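Local coordinates for protein catechol 2,3-dioxygenase (Pseudomonas sp. KL28, PDB 3HPY) that probably catalyses the iron-dependent extradiol cleavage of catechol by O2 to 2-hydroxy-6-oxohexa-2,4-dienoate, working as a homotetramer, at residues Q40-Y44 with G99-E103; L152-Y158 with G212-S218; C196-V200 with G271-Y276; T246-V250 with Q291-P296. One frame throughout, in Å; residues are numbered along the deposited sequence.

From the N terminus, contact 1 closes first, joining the 40-44 segment, which runs into strand 43-46, to the loop between strands 93-96 and 107-111 within the N-terminal VOC region; it is complete before contact 2 opens. Contact 2 pairs strands 151-159 and 213-220 beneath the iron, which His154 and His216 bind from one face. Contact 3 crosses it along the chain, its loop 196-200 lying between the two strands of contact 2, and the two touch through a probable hydrogen bond from Lys199 NZ to Asp153 O (2.9 Å). Contact 4 follows contact 2 in series but crosses contact 3, bringing the last helix back to strand 246-247. Contacts 2 and 4 both reach 4-methylcatechol.

Contact 1. Residues Q40-Y44 with G99-E103; sequences QGRVY and GEMLE
Glu100 meets Gln40 and Arg42 through separate carboxylate oxygens. Its CG is anti to the backbone N, and a bend at chi2 (-76°) turns the carboxylate back toward the 40-44 segment. Gln40 NE2 donates to Glu100 OE1 at 3.3 Å, arriving from well above the carboxylate plane while the oxygen stays close to the plane of the amide. Arg42 NH1 forms a salt bridge to Glu100 OE2, also 3.3 Å, but the hydrogen bond it contains is weak, as is the one from NH1 to Glu100 O. The stronger polar partners lie outside: Gln13 for Arg42 and Arg107 for Glu100, so the carboxylate is shared between two arginines. Next, Met101 brings its CE methyl to the edge of the Tyr44 ring, 3.7 Å from CE2. Leu102 then uses backbone and side chain together. Its N donates to Tyr44 OH at 2.8 Å and 174°, almost straight, and its CB sits over one face of that ring, 3.8 Å from the centroid and toward the rim. Leu102 CD1 adds to the cover, 3.7 Å from Tyr44 CE1. Asp38 is a further hydrogen-bond partner of Tyr44 OH, so the hydroxyl is gripped from two parts of the chain. Strand 43-46 and loop 99-103 thus join regions near the two ends of the strand order, consistent with the curled, half-open sheet of the VOC fold.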
# COMPACT_ATOMS: atom_id res chain seq x y z
N GLN C 40 4.70 -32.18 -28.17
CA GLN C 40 6.01 -32.46 -27.60
C GLN C 40 5.95 -32.58 -26.09
O GLN C 40 6.95 -32.86 -25.43
CB GLN C 40 6.99 -31.34 -27.96
CG GLN C 40 7.28 -31.23 -29.44
CD GLN C 40 8.20 -30.08 -29.75
OE1 GLN C 40 9.30 -29.97 -29.20
NE2 GLN C 40 7.75 -29.19 -30.63
N GLY C 41 4.76 -32.35 -25.53
CA GLY C 41 4.60 -32.43 -24.09
C GLY C 41 4.90 -31.12 -23.39
O GLY C 41 5.11 -31.10 -22.17
N ARG C 42 4.93 -30.03 -24.14
CA ARG C 42 5.20 -28.73 -23.54
C ARG C 42 3.88 -28.03 -23.26
O ARG C 42 2.95 -28.10 -24.06
CB ARG C 42 6.03 -27.88 -24.50
CG ARG C 42 7.21 -28.60 -25.08
CD ARG C 42 7.41 -28.14 -26.50
NE ARG C 42 8.46 -27.14 -26.63
CZ ARG C 42 8.68 -26.45 -27.75
NH1 ARG C 42 7.91 -26.64 -28.81
NH2 ARG C 42 9.68 -25.59 -27.81
N VAL C 43 3.79 -27.38 -22.10
CA VAL C 43 2.57 -26.67 -21.74
C VAL C 43 2.88 -25.17 -21.66
O VAL C 43 3.85 -24.76 -21.03
CB VAL C 43 2.00 -27.19 -20.40
CG1 VAL C 43 3.05 -27.14 -19.34
CG2 VAL C 43 0.80 -26.36 -19.99
N TYR C 44 2.05 -24.38 -22.33
CA TYR C 44 2.24 -22.93 -22.39
C TYR C 44 1.41 -22.15 -21.38
O TYR C 44 0.25 -22.48 -21.10
CB TYR C 44 1.91 -22.42 -23.80
CG TYR C 44 2.65 -23.10 -24.94
CD1 TYR C 44 2.42 -24.45 -25.24
CD2 TYR C 44 3.55 -22.40 -25.75
CE1 TYR C 44 3.06 -25.07 -26.31
CE2 TYR C 44 4.20 -23.01 -26.82
CZ TYR C 44 3.95 -24.35 -27.10
OH TYR C 44 4.58 -24.96 -28.16
N GLY C 99 5.14 -22.33 -36.23
CA GLY C 99 4.34 -23.47 -35.85
C GLY C 99 5.08 -24.41 -34.92
O GLY C 99 4.45 -25.16 -34.19
N GLU C 100 6.42 -24.39 -34.95
CA GLU C 100 7.20 -25.27 -34.09
C GLU C 100 6.69 -25.10 -32.66
O GLU C 100 6.59 -26.06 -31.91
CB GLU C 100 8.69 -24.94 -34.19
CG GLU C 100 9.61 -26.07 -33.76
CD GLU C 100 9.66 -26.24 -32.26
OE1 GLU C 100 10.16 -27.28 -31.78
OE2 GLU C 100 9.21 -25.32 -31.55
N MET C 101 6.37 -23.85 -32.32
CA MET C 101 5.82 -23.48 -31.02
C MET C 101 4.35 -23.14 -31.28
O MET C 101 4.03 -22.49 -32.28
CB MET C 101 6.54 -22.25 -30.44
CG MET C 101 7.47 -22.55 -29.27
SD MET C 101 8.20 -21.06 -28.49
CE MET C 101 6.82 -20.48 -27.50
N LEU C 102 3.48 -23.57 -30.38
CA LEU C 102 2.05 -23.31 -30.51
C LEU C 102 1.74 -21.83 -30.71
O LEU C 102 2.32 -20.96 -30.04
CB LEU C 102 1.31 -23.82 -29.28
CG LEU C 102 0.29 -24.94 -29.44
CD1 LEU C 102 -0.18 -25.38 -28.07
CD2 LEU C 102 -0.87 -24.47 -30.29
N GLU C 103 0.83 -21.55 -31.63
CA GLU C 103 0.38 -20.20 -31.95
C GLU C 103 1.51 -19.20 -32.19
O GLU C 103 1.28 -17.99 -32.16
CB GLU C 103 -0.53 -19.70 -30.84
CG GLU C 103 -1.68 -20.65 -30.55
CD GLU C 103 -2.53 -20.93 -31.78
OE1 GLU C 103 -3.19 -20.00 -32.29
OE2 GLU C 103 -2.53 -22.09 -32.25

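Contact 2. Residues L152-Y158 with G212-S218; sequences LDHCLLY and GKLHHCS. With FE (Fe (III) ion), chain I; MCT (4-methylcatechol), chain J.
The His154 ring has Ser218 CB over one face, 3.4 Å from its centroid, while at its edge lies O4 of 4-methylcatechol. It stands on an antiparallel strand pair of the glyoxalase (VOC) fold, with His154, Leu156 and Tyr158 on the same face of the sheet as His216 and Ser218. The His216 ring is oblique to that of His154, and Leu156 CB approaches His216 CE1 at 3.5 Å. Further along, the rings of Tyr158 and His215 lie within 21° of parallel but are displaced, leaving little ring-on-ring overlap. Two classic beta bulges break the register: Asp153 and His154 both face Ser218, and His215 and His216 both face Leu156, whose O accepts from His215 N at 3.0 Å and only weakly from His216 N. Chi1 values of 61° in His154 and 73° in His216 place CG of each histidine between the backbone N and the carbonyl carbon, with each NE2 on the iron. Glu267 completes the facial triad of two histidines and one carboxylate and also takes a hydrogen bond with Ser218 OG, while both oxygens of 4-methylcatechol bind the metal, O4 at 2.1 Å from the iron. On the far side of the first imidazole, His154 ND1 donates to Asp153 OD2 at 2.7 Å, using the anti lone pair of that oxygen.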
# COMPACT_ATOMS: atom_id res chain seq x y z
N LEU C 152 5.80 -11.01 -17.92
CA LEU C 152 7.12 -11.61 -17.81
C LEU C 152 7.97 -10.34 -17.92
O LEU C 152 8.06 -9.74 -18.99
CB LEU C 152 7.39 -12.54 -19.00
CG LEU C 152 8.83 -13.04 -19.20
CD1 LEU C 152 9.18 -14.02 -18.09
CD2 LEU C 152 8.98 -13.71 -20.58
N ASP C 153 8.56 -9.90 -16.81
CA ASP C 153 9.34 -8.66 -16.80
C ASP C 153 10.73 -8.78 -17.40
O ASP C 153 11.18 -7.89 -18.13
CB ASP C 153 9.49 -8.13 -15.38
CG ASP C 153 9.80 -6.66 -15.35
OD1 ASP C 153 8.88 -5.87 -15.64
OD2 ASP C 153 10.97 -6.31 -15.05
N HIS C 154 11.41 -9.87 -17.07
CA HIS C 154 12.76 -10.11 -17.55
C HIS C 154 13.27 -11.42 -16.98
O HIS C 154 12.51 -12.23 -16.45
CB HIS C 154 13.70 -9.01 -17.07
CG HIS C 154 13.79 -8.89 -15.58
ND1 HIS C 154 12.85 -8.22 -14.83
CD2 HIS C 154 14.72 -9.35 -14.71
CE1 HIS C 154 13.21 -8.27 -13.55
NE2 HIS C 154 14.33 -8.95 -13.46
N CYS C 155 14.59 -11.61 -17.09
CA CYS C 155 15.25 -12.79 -16.55
C CYS C 155 16.69 -12.36 -16.33
O CYS C 155 17.15 -11.36 -16.89
CB CYS C 155 15.19 -13.97 -17.53
SG CYS C 155 16.29 -13.86 -18.97
N LEU C 156 17.40 -13.10 -15.48
CA LEU C 156 18.78 -12.78 -15.19
C LEU C 156 19.58 -14.04 -15.51
O LEU C 156 19.35 -15.09 -14.93
CB LEU C 156 18.94 -12.39 -13.72
CG LEU C 156 20.25 -11.75 -13.26
CD1 LEU C 156 20.09 -11.23 -11.84
CD2 LEU C 156 21.38 -12.75 -13.31
N LEU C 157 20.52 -13.91 -16.45
CA LEU C 157 21.35 -15.03 -16.86
C LEU C 157 22.75 -14.94 -16.31
O LEU C 157 23.28 -13.84 -16.09
CB LEU C 157 21.43 -15.11 -18.39
CG LEU C 157 20.14 -15.20 -19.20
CD1 LEU C 157 19.09 -16.00 -18.44
CD2 LEU C 157 19.67 -13.80 -19.50
N TYR C 158 23.35 -16.10 -16.10
CA TYR C 158 24.71 -16.22 -15.60
C TYR C 158 25.54 -16.95 -16.64
O TYR C 158 25.23 -18.07 -17.03
CB TYR C 158 24.74 -17.01 -14.30
CG TYR C 158 24.73 -16.16 -13.07
CD1 TYR C 158 23.67 -15.29 -12.81
CD2 TYR C 158 25.77 -16.23 -12.14
CE1 TYR C 158 23.64 -14.52 -11.65
CE2 TYR C 158 25.75 -15.46 -10.97
CZ TYR C 158 24.68 -14.61 -10.74
OH TYR C 158 24.64 -13.86 -9.59
N GLY C 212 25.26 -20.78 -19.80
CA GLY C 212 23.90 -21.29 -19.94
C GLY C 212 23.14 -21.36 -18.64
O GLY C 212 22.05 -21.95 -18.57
N LYS C 213 23.71 -20.75 -17.60
CA LYS C 213 23.08 -20.76 -16.29
C LYS C 213 21.92 -19.77 -16.18
O LYS C 213 21.99 -18.65 -16.66
CB LYS C 213 24.13 -20.45 -15.21
CG LYS C 213 25.05 -21.63 -14.90
CD LYS C 213 24.25 -22.80 -14.34
CE LYS C 213 25.11 -24.04 -14.07
NZ LYS C 213 25.56 -24.70 -15.32
N LEU C 214 20.85 -20.22 -15.54
CA LEU C 214 19.67 -19.40 -15.35
C LEU C 214 19.54 -19.01 -13.89
O LEU C 214 19.35 -19.87 -13.03
CB LEU C 214 18.43 -20.18 -15.80
CG LEU C 214 17.02 -19.60 -15.55
CD1 LEU C 214 16.54 -20.02 -14.18
CD2 LEU C 214 17.03 -18.09 -15.70
N HIS C 215 19.68 -17.72 -13.59
CA HIS C 215 19.54 -17.28 -12.21
C HIS C 215 18.05 -17.26 -11.87
O HIS C 215 17.63 -17.85 -10.88
CB HIS C 215 20.13 -15.88 -12.00
CG HIS C 215 20.26 -15.50 -10.56
ND1 HIS C 215 21.41 -15.69 -9.83
CD2 HIS C 215 19.35 -14.98 -9.69
CE1 HIS C 215 21.21 -15.32 -8.58
NE2 HIS C 215 19.97 -14.88 -8.47
N HIS C 216 17.27 -16.59 -12.71
CA HIS C 216 15.83 -16.52 -12.48
C HIS C 216 15.09 -15.77 -13.57
O HIS C 216 15.67 -14.95 -14.28
CB HIS C 216 15.53 -15.82 -11.16
CG HIS C 216 15.77 -14.34 -11.20
ND1 HIS C 216 16.97 -13.77 -10.82
CD2 HIS C 216 14.96 -13.31 -11.55
CE1 HIS C 216 16.89 -12.46 -10.93
NE2 HIS C 216 15.68 -12.15 -11.37
N CYS C 217 13.80 -16.09 -13.71
CA CYS C 217 12.93 -15.40 -14.65
C CYS C 217 12.10 -14.52 -13.72
O CYS C 217 11.75 -14.95 -12.61
CB CYS C 217 12.01 -16.38 -15.39
SG CYS C 217 12.76 -17.19 -16.83
N SER C 218 11.77 -13.30 -14.14
CA SER C 218 11.01 -12.42 -13.26
C SER C 218 9.62 -12.01 -13.73
O SER C 218 9.39 -11.79 -14.92
CB SER C 218 11.82 -11.16 -12.97
OG SER C 218 11.08 -10.30 -12.11
FE FE I . 15.12 -9.88 -11.41
C1 MCT J . 18.86 -7.36 -9.14
C2 MCT J . 18.42 -8.64 -9.53
C3 MCT J . 17.17 -8.78 -10.17
O3 MCT J . 16.75 -9.99 -10.54
C4 MCT J . 16.36 -7.64 -10.43
O4 MCT J . 15.15 -7.80 -11.05
C5 MCT J . 16.80 -6.35 -10.04
C6 MCT J . 18.05 -6.22 -9.39
C MCT J . 20.17 -7.20 -8.45

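Contact 3. Residues C196-V200 with G271-Y276; sequences CSHKV and GGYHPY
His198 crosses to the 271-276 loop mainly through its CB. That atom lies 3.0 Å from Pro275 O and over one face of the Tyr276 ring, 3.9 Å from the centroid and toward the rim. Chi1 of 60° then carries the imidazole alongside Tyr276, the two side chains pointing the same way. CG comes to 4.0 Å from Tyr276 OH, and ND1 stays at about the same range from that oxygen, which lies above one imidazole face. The ring planes differ by 22°, but with centroids 5.3 Å apart this is no face-to-face stack. Nearer the backbone, His198 CA makes a C-H...O contact with Pro275 O.

Val200 makes a separate apolar contact: CG1 is centred over the Tyr273 ring, 3.8 Å from the centroid and 1° off its normal. Tyr273 N, buried here, has no polar partner in the model. Two waters supply the polar links: one bridges His198 O and His274 ND1, the other accepts from Val200 N at 3.1 Å and donates to Tyr273 O. The His198 ring stacks on His198 of the second subunit, and Tyr276 packs on Arg8 of that subunit: loops following strands 189-195 and 265-270 meet at a tetramer interface.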
# COMPACT_ATOMS: atom_id res chain seq x y z
N CYS C 196 15.40 -2.24 -23.42
CA CYS C 196 15.15 -2.01 -24.85
C CYS C 196 13.85 -1.23 -24.89
O CYS C 196 13.09 -1.30 -25.85
CB CYS C 196 14.99 -3.35 -25.59
SG CYS C 196 13.66 -4.43 -24.99
N SER C 197 13.61 -0.47 -23.82
CA SER C 197 12.38 0.30 -23.65
C SER C 197 12.63 1.35 -22.55
O SER C 197 13.75 1.83 -22.42
CB SER C 197 11.28 -0.67 -23.19
OG SER C 197 11.63 -1.25 -21.94
N HIS C 198 11.60 1.73 -21.80
CA HIS C 198 11.84 2.67 -20.70
C HIS C 198 11.66 1.99 -19.33
O HIS C 198 11.42 2.64 -18.31
CB HIS C 198 11.00 3.96 -20.80
CG HIS C 198 9.52 3.75 -20.78
ND1 HIS C 198 8.75 3.82 -21.92
CD2 HIS C 198 8.66 3.48 -19.77
CE1 HIS C 198 7.48 3.59 -21.61
NE2 HIS C 198 7.40 3.38 -20.31
N LYS C 199 11.80 0.66 -19.33
CA LYS C 199 11.72 -0.12 -18.09
C LYS C 199 13.16 -0.14 -17.54
O LYS C 199 14.12 0.03 -18.29
CB LYS C 199 11.27 -1.56 -18.38
CG LYS C 199 9.83 -1.72 -18.85
CD LYS C 199 9.56 -3.09 -19.45
CE LYS C 199 9.87 -4.22 -18.47
NZ LYS C 199 9.82 -5.56 -19.10
N VAL C 200 13.30 -0.35 -16.23
CA VAL C 200 14.63 -0.41 -15.61
C VAL C 200 15.50 -1.48 -16.29
O VAL C 200 16.71 -1.34 -16.36
CB VAL C 200 14.54 -0.71 -14.10
CG1 VAL C 200 14.43 0.59 -13.33
CG2 VAL C 200 13.34 -1.60 -13.81
N GLY C 271 7.96 -1.96 -9.18
CA GLY C 271 8.67 -0.71 -8.91
C GLY C 271 9.88 -0.45 -9.79
O GLY C 271 10.13 -1.16 -10.77
N GLY C 272 10.64 0.57 -9.43
CA GLY C 272 11.82 0.93 -10.19
C GLY C 272 11.55 2.26 -10.85
O GLY C 272 10.40 2.69 -10.90
N TYR C 273 12.60 2.90 -11.34
CA TYR C 273 12.43 4.19 -11.99
C TYR C 273 12.11 4.04 -13.46
O TYR C 273 11.79 2.95 -13.92
CB TYR C 273 13.67 5.07 -11.77
CG TYR C 273 14.99 4.39 -12.04
CD1 TYR C 273 15.60 4.47 -13.29
CD2 TYR C 273 15.63 3.66 -11.03
CE1 TYR C 273 16.81 3.83 -13.54
CE2 TYR C 273 16.85 3.02 -11.27
CZ TYR C 273 17.43 3.11 -12.53
OH TYR C 273 18.63 2.48 -12.79
N HIS C 274 12.21 5.13 -14.21
CA HIS C 274 11.85 5.10 -15.61
C HIS C 274 12.93 5.64 -16.53
O HIS C 274 12.87 6.78 -16.98
CB HIS C 274 10.56 5.90 -15.79
CG HIS C 274 9.46 5.44 -14.89
ND1 HIS C 274 8.80 4.25 -15.08
CD2 HIS C 274 8.96 5.98 -13.76
CE1 HIS C 274 7.94 4.07 -14.10
NE2 HIS C 274 8.01 5.11 -13.28
N PRO C 275 13.93 4.81 -16.83
CA PRO C 275 15.00 5.27 -17.70
C PRO C 275 14.62 5.33 -19.17
O PRO C 275 13.74 4.61 -19.64
CB PRO C 275 16.12 4.28 -17.43
CG PRO C 275 15.38 3.01 -17.16
CD PRO C 275 14.23 3.47 -16.28
N TYR C 276 15.30 6.22 -19.89
CA TYR C 276 15.08 6.38 -21.32
C TYR C 276 16.46 6.21 -21.97
O TYR C 276 17.49 6.31 -21.30
CB TYR C 276 14.46 7.77 -21.60
CG TYR C 276 12.96 7.84 -21.31
CD1 TYR C 276 12.03 7.55 -22.31
CD2 TYR C 276 12.47 8.12 -20.02
CE1 TYR C 276 10.65 7.51 -22.04
CE2 TYR C 276 11.09 8.09 -19.73
CZ TYR C 276 10.18 7.78 -20.76
OH TYR C 276 8.82 7.67 -20.52
O HOH W 1 8.90 2.36 -16.93
O HOH W 2 10.59 0.40 -15.03

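Contact 4. Residues T246-V250 with Q291-P296; sequences TRHGV and QGLDYP. With MCT (4-methylcatechol), chain J.
Hydrogen bonds between Thr246-Val250 and Gln291-Pro296 are mostly backbone to backbone. Gly292 O accepts twice: from Val250 N at 3.2 Å, in the carbonyl plane and on a lone pair, and from Gly249 N at 2.9 Å, from above that plane. Tyr295 N reaches Arg247 O at 2.6 Å, just past the end of helix 289-293, where Asp294 has left helical geometry. One side-chain bond joins them: chi1 of -178° turns Thr246 OG1 away from the backbone N and toward Asp294, and it donates to Asp294 OD1 at 2.6 Å from above the carboxylate plane. That oxygen also bonds the backbone N of Gln297.

Weaker C-H...O contacts accompany these, the straighter being His248 CA to Leu293 O at 3.2 Å with an angle of 157° at the hydrogen. The same carbonyl oxygen lies at the edge of the His248 ring, 3.1 Å from CD2.

The backbones come close at Gly249 and Gly292, CA atoms 4.1 Å apart. In apolar packing, Arg247 CG lies beside Tyr295 CB, whereas the guanidinium goes on to a salt bridge with Asp232 of the third subunit.

His248 lays one ring face on 4-methylcatechol, with C6 3.3 Å above its centre, and its NE2 bonds Tyr257 OH, itself a partner of the ligand. Val250 CG1 touches C6 too. The C-terminal end of helix 289-293 thus backs a wall of the catechol-binding pocket of this extradiol dioxygenase.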
# COMPACT_ATOMS: atom_id res chain seq x y z
N THR C 246 11.74 -7.67 0.08
CA THR C 246 12.67 -6.58 0.32
C THR C 246 12.88 -5.71 -0.92
O THR C 246 12.19 -5.87 -1.92
CB THR C 246 14.03 -7.14 0.83
OG1 THR C 246 14.92 -6.05 1.12
CG2 THR C 246 14.65 -8.07 -0.19
N ARG C 247 13.82 -4.77 -0.82
CA ARG C 247 14.16 -3.88 -1.94
C ARG C 247 15.61 -4.08 -2.40
O ARG C 247 16.49 -4.25 -1.57
CB ARG C 247 13.99 -2.41 -1.53
CG ARG C 247 14.79 -1.46 -2.41
CD ARG C 247 13.89 -0.51 -3.13
NE ARG C 247 13.25 0.42 -2.21
CZ ARG C 247 12.37 1.34 -2.59
NH1 ARG C 247 12.05 1.43 -3.88
NH2 ARG C 247 11.82 2.15 -1.71
N HIS C 248 15.81 -4.03 -3.73
CA HIS C 248 17.14 -4.10 -4.36
C HIS C 248 17.59 -2.66 -4.47
O HIS C 248 16.74 -1.78 -4.61
CB HIS C 248 17.08 -4.57 -5.82
CG HIS C 248 16.87 -6.05 -6.18
ND1 HIS C 248 15.80 -6.44 -6.98
CD2 HIS C 248 17.57 -7.15 -5.86
CE1 HIS C 248 15.89 -7.75 -7.14
NE2 HIS C 248 16.94 -8.19 -6.50
N GLY C 249 18.89 -2.32 -4.42
CA GLY C 249 19.28 -0.93 -4.62
C GLY C 249 19.20 -0.75 -6.12
O GLY C 249 18.60 0.19 -6.69
N VAL C 250 19.84 -1.71 -6.76
CA VAL C 250 19.88 -1.87 -8.19
C VAL C 250 18.41 -1.80 -8.54
O VAL C 250 17.62 -2.56 -7.97
CB VAL C 250 20.40 -3.27 -8.50
CG1 VAL C 250 20.27 -3.59 -9.97
CG2 VAL C 250 21.82 -3.38 -8.01
N GLN C 291 24.31 -4.01 -0.55
CA GLN C 291 23.28 -2.98 -0.51
C GLN C 291 22.53 -2.93 -1.83
O GLN C 291 21.34 -2.61 -1.86
CB GLN C 291 23.89 -1.60 -0.25
CG GLN C 291 22.82 -0.65 0.26
CD GLN C 291 23.27 0.79 0.42
OE1 GLN C 291 22.80 1.48 1.33
NE2 GLN C 291 24.14 1.26 -0.47
N GLY C 292 23.24 -3.21 -2.92
CA GLY C 292 22.64 -3.20 -4.25
C GLY C 292 21.73 -4.39 -4.46
O GLY C 292 20.77 -4.34 -5.24
N LEU C 293 22.06 -5.48 -3.76
CA LEU C 293 21.33 -6.74 -3.77
C LEU C 293 20.15 -6.51 -2.78
O LEU C 293 19.00 -6.47 -3.21
CB LEU C 293 22.29 -7.85 -3.29
CG LEU C 293 22.17 -9.35 -3.57
CD1 LEU C 293 20.84 -9.82 -3.06
CD2 LEU C 293 22.34 -9.65 -5.06
N ASP C 294 20.43 -6.35 -1.48
CA ASP C 294 19.37 -6.06 -0.49
C ASP C 294 19.63 -4.63 -0.10
O ASP C 294 20.74 -4.28 0.29
CB ASP C 294 19.47 -6.89 0.81
CG ASP C 294 18.11 -7.05 1.54
OD1 ASP C 294 17.43 -6.06 1.91
OD2 ASP C 294 17.73 -8.22 1.76
N TYR C 295 18.63 -3.80 -0.21
CA TYR C 295 18.87 -2.46 0.19
C TYR C 295 18.60 -2.27 1.70
O TYR C 295 19.51 -1.90 2.43
CB TYR C 295 18.08 -1.51 -0.65
CG TYR C 295 18.47 -0.11 -0.33
CD1 TYR C 295 19.70 0.40 -0.72
CD2 TYR C 295 17.61 0.69 0.39
CE1 TYR C 295 20.07 1.69 -0.40
CE2 TYR C 295 17.95 1.98 0.72
CZ TYR C 295 19.17 2.48 0.31
OH TYR C 295 19.45 3.79 0.58
N PRO C 296 17.36 -2.55 2.19
CA PRO C 296 17.27 -2.30 3.64
C PRO C 296 18.41 -2.91 4.43
O PRO C 296 19.11 -2.24 5.21
CB PRO C 296 15.90 -2.87 4.04
CG PRO C 296 15.51 -3.78 2.94
CD PRO C 296 16.17 -3.26 1.68
C1 MCT J . 18.86 -7.36 -9.14
C2 MCT J . 18.42 -8.64 -9.53
C3 MCT J . 17.17 -8.78 -10.17
O3 MCT J . 16.75 -9.99 -10.54
C4 MCT J . 16.36 -7.64 -10.43
O4 MCT J . 15.15 -7.80 -11.05
C5 MCT J . 16.80 -6.35 -10.04
C6 MCT J . 18.05 -6.22 -9.39
C MCT J . 20.17 -7.20 -8.45